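Local atomic coordinates of thyroid hormone-inducible hepatic protein (Mus musculus, PDB entry 3ONT), a protein that regulates lipogenesis, especially in the lactating mammary gland, forms homodimers and heterodimers with MID1IP1, and may act as a transcriptional coactivator. Residues A[22-27]-A[68-73]; A[61-67]-A[112-116]. All blocks are in the same frame, centred on the assembly; numbering follows the deposited sequence.

Contact 1: A[22-27]-A[68-73]; sequences YSAVVR and ICVEVD
A chi1 of -179° turns the S23 hydroxyl away from its own amide nitrogen, and D73, its CG anti to the carbonyl carbon (chi1 -75°), brings a carboxylate to meet it between two packed helices of the helical bundle, 15-32 and 58-73. The short helix segments run at 135° to each other, their axes 9.8 Å apart. S23 OG donates to the syn lone pair of D73 OD1 at 2.6 Å. R27, extended from CG to NE, approaches from the opposite direction and grips the other oxygen side-on: R27 NE and NH2 both reach D73 OD2 from above the same face of the carboxylate, NH2 at 3.1 Å in a salt bridge. With an alanine here in place of D73, the R27 guanidinium would probably lose this counter-charge and the S23 hydroxyl its acceptor. The rest of the interface is apolar. The Y22 ring turns its edge to the backbone of C69, and its CE2 also packs on I68 CG2, while its hydroxyl is hydrogen-bonded to the carbonyl of L65. T134 of the second subunit packs on the same tyrosine. V26, whose CG2 lies over one face of the Y22 ring toward its rim, fits its CG1 against C69 CB at 3.6 Å.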
ATOM      1  N   TYR A  22     -12.644  -3.562  -4.216  1.00 61.29           N
ATOM      2  CA  TYR A  22     -12.115  -4.890  -4.407  1.00 58.78           C
ATOM      3  C   TYR A  22     -12.768  -5.875  -3.452  1.00 59.13           C
ATOM      4  O   TYR A  22     -13.252  -6.943  -3.872  1.00 59.56           O
ATOM      5  CB  TYR A  22     -10.610  -4.907  -4.225  1.00 57.30           C
ATOM      6  CG  TYR A  22     -10.034  -6.287  -4.366  1.00 55.35           C
ATOM      7  CD1 TYR A  22      -9.859  -6.865  -5.626  1.00 55.10           C
ATOM      8  CD2 TYR A  22      -9.662  -7.017  -3.248  1.00 54.11           C
ATOM      9  CE1 TYR A  22      -9.338  -8.134  -5.763  1.00 53.44           C
ATOM     10  CE2 TYR A  22      -9.122  -8.281  -3.381  1.00 54.64           C
ATOM     11  CZ  TYR A  22      -8.972  -8.832  -4.642  1.00 53.37           C
ATOM     12  OH  TYR A  22      -8.460 -10.098  -4.765  1.00 54.30           O
ATOM     13  N   SER A  23     -12.793  -5.504  -2.176  1.00 58.73           N
ATOM     14  CA  SER A  23     -13.382  -6.338  -1.147  1.00 57.94           C
ATOM     15  C   SER A  23     -14.861  -6.609  -1.420  1.00 57.91           C
ATOM     16  O   SER A  23     -15.360  -7.701  -1.127  1.00 58.13           O
ATOM     17  CB  SER A  23     -13.225  -5.673   0.211  1.00 59.33           C
ATOM     18  OG  SER A  23     -13.777  -6.485   1.228  1.00 60.90           O
ATOM     19  N   ALA A  24     -15.564  -5.623  -1.975  1.00 57.04           N
ATOM     20  CA  ALA A  24     -16.993  -5.797  -2.260  1.00 57.32           C
ATOM     21  C   ALA A  24     -17.156  -6.751  -3.438  1.00 56.10           C
ATOM     22  O   ALA A  24     -17.996  -7.630  -3.405  1.00 57.54           O
ATOM     23  CB  ALA A  24     -17.681  -4.469  -2.541  1.00 56.80           C
ATOM     24  N   VAL A  25     -16.329  -6.596  -4.464  1.00 54.01           N
ATOM     25  CA  VAL A  25     -16.441  -7.446  -5.635  1.00 52.05           C
ATOM     26  C   VAL A  25     -16.084  -8.901  -5.291  1.00 51.89           C
ATOM     27  O   VAL A  25     -16.759  -9.845  -5.725  1.00 50.75           O
ATOM     28  CB  VAL A  25     -15.596  -6.888  -6.786  1.00 50.92           C
ATOM     29  CG1 VAL A  25     -15.433  -7.917  -7.892  1.00 49.21           C
ATOM     30  CG2 VAL A  25     -16.266  -5.640  -7.329  1.00 49.20           C
ATOM     31  N   VAL A  26     -15.050  -9.082  -4.481  1.00 51.23           N
ATOM     32  CA  VAL A  26     -14.655 -10.425  -4.124  1.00 51.22           C
ATOM     33  C   VAL A  26     -15.707 -11.074  -3.226  1.00 53.70           C
ATOM     34  O   VAL A  26     -16.006 -12.259  -3.400  1.00 54.68           O
ATOM     35  CB  VAL A  26     -13.239 -10.484  -3.497  1.00 51.11           C
ATOM     36  CG1 VAL A  26     -12.959 -11.874  -2.912  1.00 49.47           C
ATOM     37  CG2 VAL A  26     -12.199 -10.115  -4.535  1.00 48.00           C
ATOM     38  N   ARG A  27     -16.284 -10.320  -2.287  1.00 56.07           N
ATOM     39  CA  ARG A  27     -17.363 -10.881  -1.462  1.00 59.01           C
ATOM     40  C   ARG A  27     -18.581 -11.269  -2.290  1.00 58.35           C
ATOM     41  O   ARG A  27     -19.169 -12.333  -2.070  1.00 58.52           O
ATOM     42  CB  ARG A  27     -17.744  -9.983  -0.302  1.00 63.08           C
ATOM     43  CG  ARG A  27     -16.793 -10.147   0.873  1.00 69.89           C
ATOM     44  CD  ARG A  27     -16.706  -8.860   1.694  1.00 76.04           C
ATOM     45  NE  ARG A  27     -15.768  -8.981   2.811  1.00 81.04           N
ATOM     46  CZ  ARG A  27     -16.036  -9.602   3.963  1.00 84.39           C
ATOM     47  NH1 ARG A  27     -17.223 -10.179   4.163  1.00 85.89           N
ATOM     48  NH2 ARG A  27     -15.106  -9.651   4.914  1.00 85.89           N
ATOM     49  N   ILE A  68      -5.932 -12.656  -1.342  1.00 56.19           N
ATOM     50  CA  ILE A  68      -5.581 -11.255  -1.306  1.00 55.78           C
ATOM     51  C   ILE A  68      -6.681 -10.471  -0.590  1.00 57.87           C
ATOM     52  O   ILE A  68      -6.404  -9.604   0.235  1.00 58.77           O
ATOM     53  CB  ILE A  68      -5.372 -10.737  -2.721  1.00 54.26           C
ATOM     54  CG1 ILE A  68      -4.091 -11.347  -3.294  1.00 52.73           C
ATOM     55  CG2 ILE A  68      -5.366  -9.212  -2.741  1.00 53.66           C
ATOM     56  CD1 ILE A  68      -3.815 -10.956  -4.703  1.00 51.68           C
ATOM     57  N   CYS A  69      -7.931 -10.806  -0.868  1.00 59.52           N
ATOM     58  CA  CYS A  69      -9.036 -10.160  -0.181  1.00 61.17           C
ATOM     59  C   CYS A  69      -8.977 -10.319   1.338  1.00 63.50           C
ATOM     60  O   CYS A  69      -9.336  -9.403   2.072  1.00 64.36           O
ATOM     61  CB  CYS A  69     -10.363 -10.669  -0.705  1.00 61.50           C
ATOM     62  SG  CYS A  69     -11.737  -9.776  -0.009  1.00 63.70           S
ATOM     63  N   VAL A  70      -8.530 -11.476   1.817  1.00 65.66           N
ATOM     64  CA  VAL A  70      -8.396 -11.687   3.270  1.00 68.57           C
ATOM     65  C   VAL A  70      -7.385 -10.692   3.858  1.00 70.37           C
ATOM     66  O   VAL A  70      -7.538 -10.223   4.988  1.00 72.18           O
ATOM     67  CB  VAL A  70      -8.025 -13.161   3.621  1.00 69.16           C
ATOM     68  CG1 VAL A  70      -7.516 -13.290   5.051  1.00 70.37           C
ATOM     69  CG2 VAL A  70      -9.219 -14.082   3.392  1.00 68.24           C
ATOM     70  N   GLU A  71      -6.364 -10.349   3.078  1.00 70.68           N
ATOM     71  CA  GLU A  71      -5.365  -9.399   3.541  1.00 72.21           C
ATOM     72  C   GLU A  71      -5.840  -7.947   3.447  1.00 70.93           C
ATOM     73  O   GLU A  71      -5.555  -7.142   4.323  1.00 72.21           O
ATOM     74  CB  GLU A  71      -4.032  -9.643   2.852  1.00 73.38           C
ATOM     75  CG  GLU A  71      -3.255 -10.723   3.600  1.00 81.31           C
ATOM     76  CD  GLU A  71      -2.045 -11.289   2.851  1.00 84.42           C
ATOM     77  OE1 GLU A  71      -1.916 -11.101   1.603  1.00 85.43           O
ATOM     78  OE2 GLU A  71      -1.211 -11.938   3.539  1.00 88.12           O
ATOM     79  N   VAL A  72      -6.587  -7.633   2.398  1.00 68.58           N
ATOM     80  CA  VAL A  72      -7.215  -6.346   2.254  1.00 66.83           C
ATOM     81  C   VAL A  72      -8.192  -6.105   3.399  1.00 69.99           C
ATOM     82  O   VAL A  72      -8.306  -4.991   3.873  1.00 71.75           O
ATOM     83  CB  VAL A  72      -7.941  -6.247   0.905  1.00 65.49           C
ATOM     84  CG1 VAL A  72      -8.834  -5.023   0.847  1.00 64.70           C
ATOM     85  CG2 VAL A  72      -6.940  -6.257  -0.253  1.00 62.31           C
ATOM     86  N   ASP A  73      -8.885  -7.147   3.851  1.00 72.97           N
ATOM     87  CA  ASP A  73      -9.916  -7.015   4.891  1.00 76.53           C
ATOM     88  C   ASP A  73      -9.358  -6.895   6.306  1.00 79.49           C
ATOM     89  O   ASP A  73     -10.055  -6.428   7.212  1.00 81.86           O
ATOM     90  CB  ASP A  73     -10.908  -8.183   4.834  1.00 77.05           C
ATOM     91  CG  ASP A  73     -11.883  -8.069   3.676  1.00 77.04           C
ATOM     92  OD1 ASP A  73     -12.029  -6.968   3.116  1.00 75.69           O
ATOM     93  OD2 ASP A  73     -12.509  -9.095   3.316  1.00 78.80           O
TER

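Contact 2: A[61-67]-A[112-116]; sequences YFTMLKS and ELDLE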
ATOM      1  N   TYR A  61      -6.938 -19.384  -9.383  1.00 50.40           N
ATOM      2  CA  TYR A  61      -7.005 -17.959  -9.498  1.00 51.26           C
ATOM      3  C   TYR A  61      -8.038 -17.378  -8.538  1.00 51.43           C
ATOM      4  O   TYR A  61      -7.764 -16.428  -7.788  1.00 54.03           O
ATOM      5  CB  TYR A  61      -7.362 -17.600 -10.925  1.00 53.20           C
ATOM      6  CG  TYR A  61      -7.149 -16.159 -11.220  1.00 56.07           C
ATOM      7  CD1 TYR A  61      -5.864 -15.632 -11.288  1.00 57.85           C
ATOM      8  CD2 TYR A  61      -8.228 -15.308 -11.418  1.00 57.25           C
ATOM      9  CE1 TYR A  61      -5.660 -14.298 -11.552  1.00 60.07           C
ATOM     10  CE2 TYR A  61      -8.031 -13.957 -11.678  1.00 59.46           C
ATOM     11  CZ  TYR A  61      -6.752 -13.467 -11.741  1.00 59.92           C
ATOM     12  OH  TYR A  61      -6.555 -12.143 -12.000  1.00 63.21           O
ATOM     13  N   PHE A  62      -9.236 -17.929  -8.591  1.00 49.44           N
ATOM     14  CA  PHE A  62     -10.277 -17.662  -7.620  1.00 48.07           C
ATOM     15  C   PHE A  62      -9.693 -17.720  -6.188  1.00 47.55           C
ATOM     16  O   PHE A  62      -9.852 -16.793  -5.399  1.00 46.94           O
ATOM     17  CB  PHE A  62     -11.364 -18.709  -7.873  1.00 47.60           C
ATOM     18  CG  PHE A  62     -12.426 -18.786  -6.837  1.00 47.35           C
ATOM     19  CD1 PHE A  62     -13.473 -17.887  -6.827  1.00 48.48           C
ATOM     20  CD2 PHE A  62     -12.430 -19.837  -5.916  1.00 48.96           C
ATOM     21  CE1 PHE A  62     -14.504 -18.003  -5.879  1.00 50.06           C
ATOM     22  CE2 PHE A  62     -13.441 -19.963  -4.964  1.00 48.89           C
ATOM     23  CZ  PHE A  62     -14.478 -19.043  -4.944  1.00 50.08           C
ATOM     24  N   THR A  63      -8.974 -18.784  -5.874  1.00 47.01           N
ATOM     25  CA  THR A  63      -8.349 -18.901  -4.568  1.00 47.83           C
ATOM     26  C   THR A  63      -7.429 -17.722  -4.247  1.00 49.37           C
ATOM     27  O   THR A  63      -7.465 -17.184  -3.135  1.00 51.39           O
ATOM     28  CB  THR A  63      -7.600 -20.210  -4.493  1.00 47.61           C
ATOM     29  OG1 THR A  63      -8.576 -21.244  -4.505  1.00 49.49           O
ATOM     30  CG2 THR A  63      -6.808 -20.343  -3.229  1.00 48.17           C
HETATM   31  N   MSE A  64      -6.621 -17.309  -5.217  1.00 49.42           N
HETATM   32  CA  MSE A  64      -5.697 -16.205  -5.013  1.00 49.57           C
HETATM   33  C   MSE A  64      -6.470 -14.922  -4.713  1.00 48.97           C
HETATM   34  O   MSE A  64      -6.136 -14.192  -3.776  1.00 48.46           O
HETATM   35  CB  MSE A  64      -4.794 -16.026  -6.231  1.00 50.27           C
HETATM   36  CG  MSE A  64      -3.705 -14.992  -6.015  1.00 51.89           C
HETATM   37 SE   MSE A  64      -2.715 -14.464  -7.640  1.00 59.17          SE
HETATM   38  CE  MSE A  64      -4.180 -13.516  -8.542  1.00 50.13           C
ATOM     39  N   LEU A  65      -7.496 -14.658  -5.521  1.00 48.73           N
ATOM     40  CA  LEU A  65      -8.348 -13.504  -5.339  1.00 49.26           C
ATOM     41  C   LEU A  65      -8.873 -13.461  -3.906  1.00 51.46           C
ATOM     42  O   LEU A  65      -8.779 -12.427  -3.243  1.00 52.15           O
ATOM     43  CB  LEU A  65      -9.498 -13.542  -6.335  1.00 49.10           C
ATOM     44  CG  LEU A  65      -9.160 -13.310  -7.810  1.00 48.94           C
ATOM     45  CD1 LEU A  65     -10.406 -13.486  -8.646  1.00 48.41           C
ATOM     46  CD2 LEU A  65      -8.579 -11.931  -8.020  1.00 48.12           C
ATOM     47  N   LYS A  66      -9.384 -14.591  -3.412  1.00 52.67           N
ATOM     48  CA  LYS A  66      -9.885 -14.668  -2.044  1.00 54.36           C
ATOM     49  C   LYS A  66      -8.784 -14.415  -1.047  1.00 55.77           C
ATOM     50  O   LYS A  66      -8.984 -13.780  -0.004  1.00 58.15           O
ATOM     51  CB  LYS A  66     -10.518 -16.020  -1.767  1.00 55.19           C
ATOM     52  CG  LYS A  66     -11.945 -16.131  -2.286  1.00 56.43           C
ATOM     53  CD  LYS A  66     -12.296 -17.570  -2.628  1.00 58.62           C
ATOM     54  CE  LYS A  66     -12.539 -18.465  -1.409  1.00 61.26           C
ATOM     55  NZ  LYS A  66     -12.115 -19.847  -1.779  1.00 63.54           N
ATOM     56  N   SER A  67      -7.602 -14.893  -1.375  1.00 55.90           N
ATOM     57  CA  SER A  67      -6.509 -14.838  -0.428  1.00 57.26           C
ATOM     58  C   SER A  67      -5.994 -13.395  -0.243  1.00 57.39           C
ATOM     59  O   SER A  67      -5.681 -12.960   0.870  1.00 58.91           O
ATOM     60  CB  SER A  67      -5.422 -15.782  -0.889  1.00 56.80           C
ATOM     61  OG  SER A  67      -4.339 -15.707  -0.012  1.00 61.39           O
ATOM     62  N   GLU A 112       0.447 -13.223 -13.811  1.00 51.72           N
ATOM     63  CA  GLU A 112      -0.833 -13.139 -13.113  1.00 74.51           C
ATOM     64  C   GLU A 112      -0.823 -13.821 -11.726  1.00 70.78           C
ATOM     65  O   GLU A 112      -1.437 -13.319 -10.789  1.00 71.08           O
ATOM     66  CB  GLU A 112      -1.938 -13.709 -14.005  1.00 75.13           C
ATOM     67  CG  GLU A 112      -3.361 -13.264 -13.666  1.00 76.73           C
ATOM     68  CD  GLU A 112      -3.669 -11.797 -14.012  1.00 77.49           C
ATOM     69  OE1 GLU A 112      -3.045 -11.236 -14.939  1.00 77.96           O
ATOM     70  OE2 GLU A 112      -4.557 -11.217 -13.355  1.00 77.07           O
ATOM     71  N   LEU A 113      -0.114 -14.930 -11.572  1.00 40.37           N
ATOM     72  CA  LEU A 113      -0.062 -15.606 -10.273  1.00 64.51           C
ATOM     73  C   LEU A 113       1.043 -15.094  -9.349  1.00 63.44           C
ATOM     74  O   LEU A 113       1.023 -15.342  -8.140  1.00 63.78           O
ATOM     75  CB  LEU A 113       0.035 -17.121 -10.446  1.00 65.16           C
ATOM     76  CG  LEU A 113      -1.124 -17.789 -11.215  1.00 65.85           C
ATOM     77  CD1 LEU A 113      -0.708 -19.179 -11.708  1.00 67.15           C
ATOM     78  CD2 LEU A 113      -2.440 -17.864 -10.424  1.00 64.95           C
ATOM     79  N   ASP A 114       2.013 -14.376  -9.901  1.00 61.61           N
ATOM     80  CA  ASP A 114       2.997 -13.717  -9.051  1.00 60.93           C
ATOM     81  C   ASP A 114       2.389 -12.508  -8.344  1.00 58.24           C
ATOM     82  O   ASP A 114       3.003 -11.948  -7.440  1.00 57.08           O
ATOM     83  CB  ASP A 114       4.222 -13.306  -9.849  1.00 62.77           C
ATOM     84  CG  ASP A 114       5.088 -14.484 -10.227  1.00 66.58           C
ATOM     85  OD1 ASP A 114       6.055 -14.268 -10.998  1.00 69.39           O
ATOM     86  OD2 ASP A 114       4.816 -15.623  -9.762  1.00 66.62           O
ATOM     87  N   LEU A 115       1.167 -12.145  -8.737  1.00 30.67           N
ATOM     88  CA  LEU A 115       0.503 -10.960  -8.208  1.00 56.11           C
ATOM     89  C   LEU A 115       0.310 -10.973  -6.701  1.00 56.00           C
ATOM     90  O   LEU A 115       0.451  -9.934  -6.064  1.00 56.65           O
ATOM     91  CB  LEU A 115      -0.811 -10.669  -8.936  1.00 56.19           C
ATOM     92  CG  LEU A 115      -0.695  -9.994 -10.314  1.00 56.81           C
ATOM     93  CD1 LEU A 115      -2.011  -9.372 -10.717  1.00 57.58           C
ATOM     94  CD2 LEU A 115       0.366  -8.921 -10.338  1.00 56.40           C
ATOM     95  N   GLU A 116      -0.005 -12.128  -6.123  1.00 55.81           N
ATOM     96  CA  GLU A 116      -0.155 -12.204  -4.663  1.00 56.11           C
ATOM     97  C   GLU A 116       1.170 -11.885  -3.951  1.00 55.31           C
ATOM     98  O   GLU A 116       1.184 -11.151  -2.955  1.00 56.18           O
ATOM     99  CB  GLU A 116      -0.725 -13.561  -4.212  1.00 58.00           C
ATOM    100  CG  GLU A 116      -0.862 -13.721  -2.695  1.00 61.03           C
ATOM    101  CD  GLU A 116      -1.575 -15.015  -2.248  1.00 65.29           C
ATOM    102  OE1 GLU A 116      -1.719 -15.973  -3.051  1.00 65.75           O
ATOM    103  OE2 GLU A 116      -1.991 -15.070  -1.066  1.00 67.71           O
TER
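In the helical bundle, helix 58-73 packs here against the break between the short helix 110-113 and the long helix 115-147, and three of its side chains, one helical turn apart, make the contact. Y61, M64 and S67 meet E112, L113 and E116, with a polar pair at each end and selenomethionine M64 between them. At the first end, Y61 OH donates to E112 OE2 at 2.6 Å, reaching it on the anti side and 18° out of the carboxylate plane. A bend at chi2 (72°) brings the E112 CG up to CE1 of the Y61 ring and turns the carboxylate to the hydroxyl. The same OE2 is hydrogen-bonded to H132 of the second subunit, so one carboxylate oxygen ties the tyrosine to the dimer partner. L113 CD2 lies at the edge of the Y61 ring, 4.2 Å from CD1. M64 extends from its helix and then bends at chi3, which places its end against the backbone of the break: M64 SE and CE both lie 3.6 Å from E112 O, and M64 SE is 3.9 Å from L113 O. E116, extended beyond CG, slides past M64 in the opposite direction, its CB 3.8 Å from M64 CG. This extension carries the carboxylate to S67, whose OG donates to E116 OE2 at 2.7 Å, on the syn side but 35° out of plane. L133 of the second subunit packs on L115. A selenomethionine side chain set between two hydroxyl–carboxylate hydrogen bonds thus joins helix 58-73 to the junction of helices 110-113 and 115-147 at the dimer interface, a helix-to-helix packing within an all-helical bundle.

In the fold
Both contacts use helix 58-73: its C-terminal part packs on helix 15-32 in contact 1, and the preceding turns meet the helix break at 112-116 in contact 2. Contact 1 is the more buried, mostly apolar but with an ionic pair on its more exposed side, and this pairing of charges is its distinguishing chemistry; contact 2 is partly buried and sets a selenomethionine core between two hydroxyl–glutamate bonds. Their centres are 11 Å apart, and they touch where I68 CD1 packs on E116 CA. The second subunit reaches both, by packing at contact 1 and with an added hydrogen bond at contact 2, consistent with the homodimer.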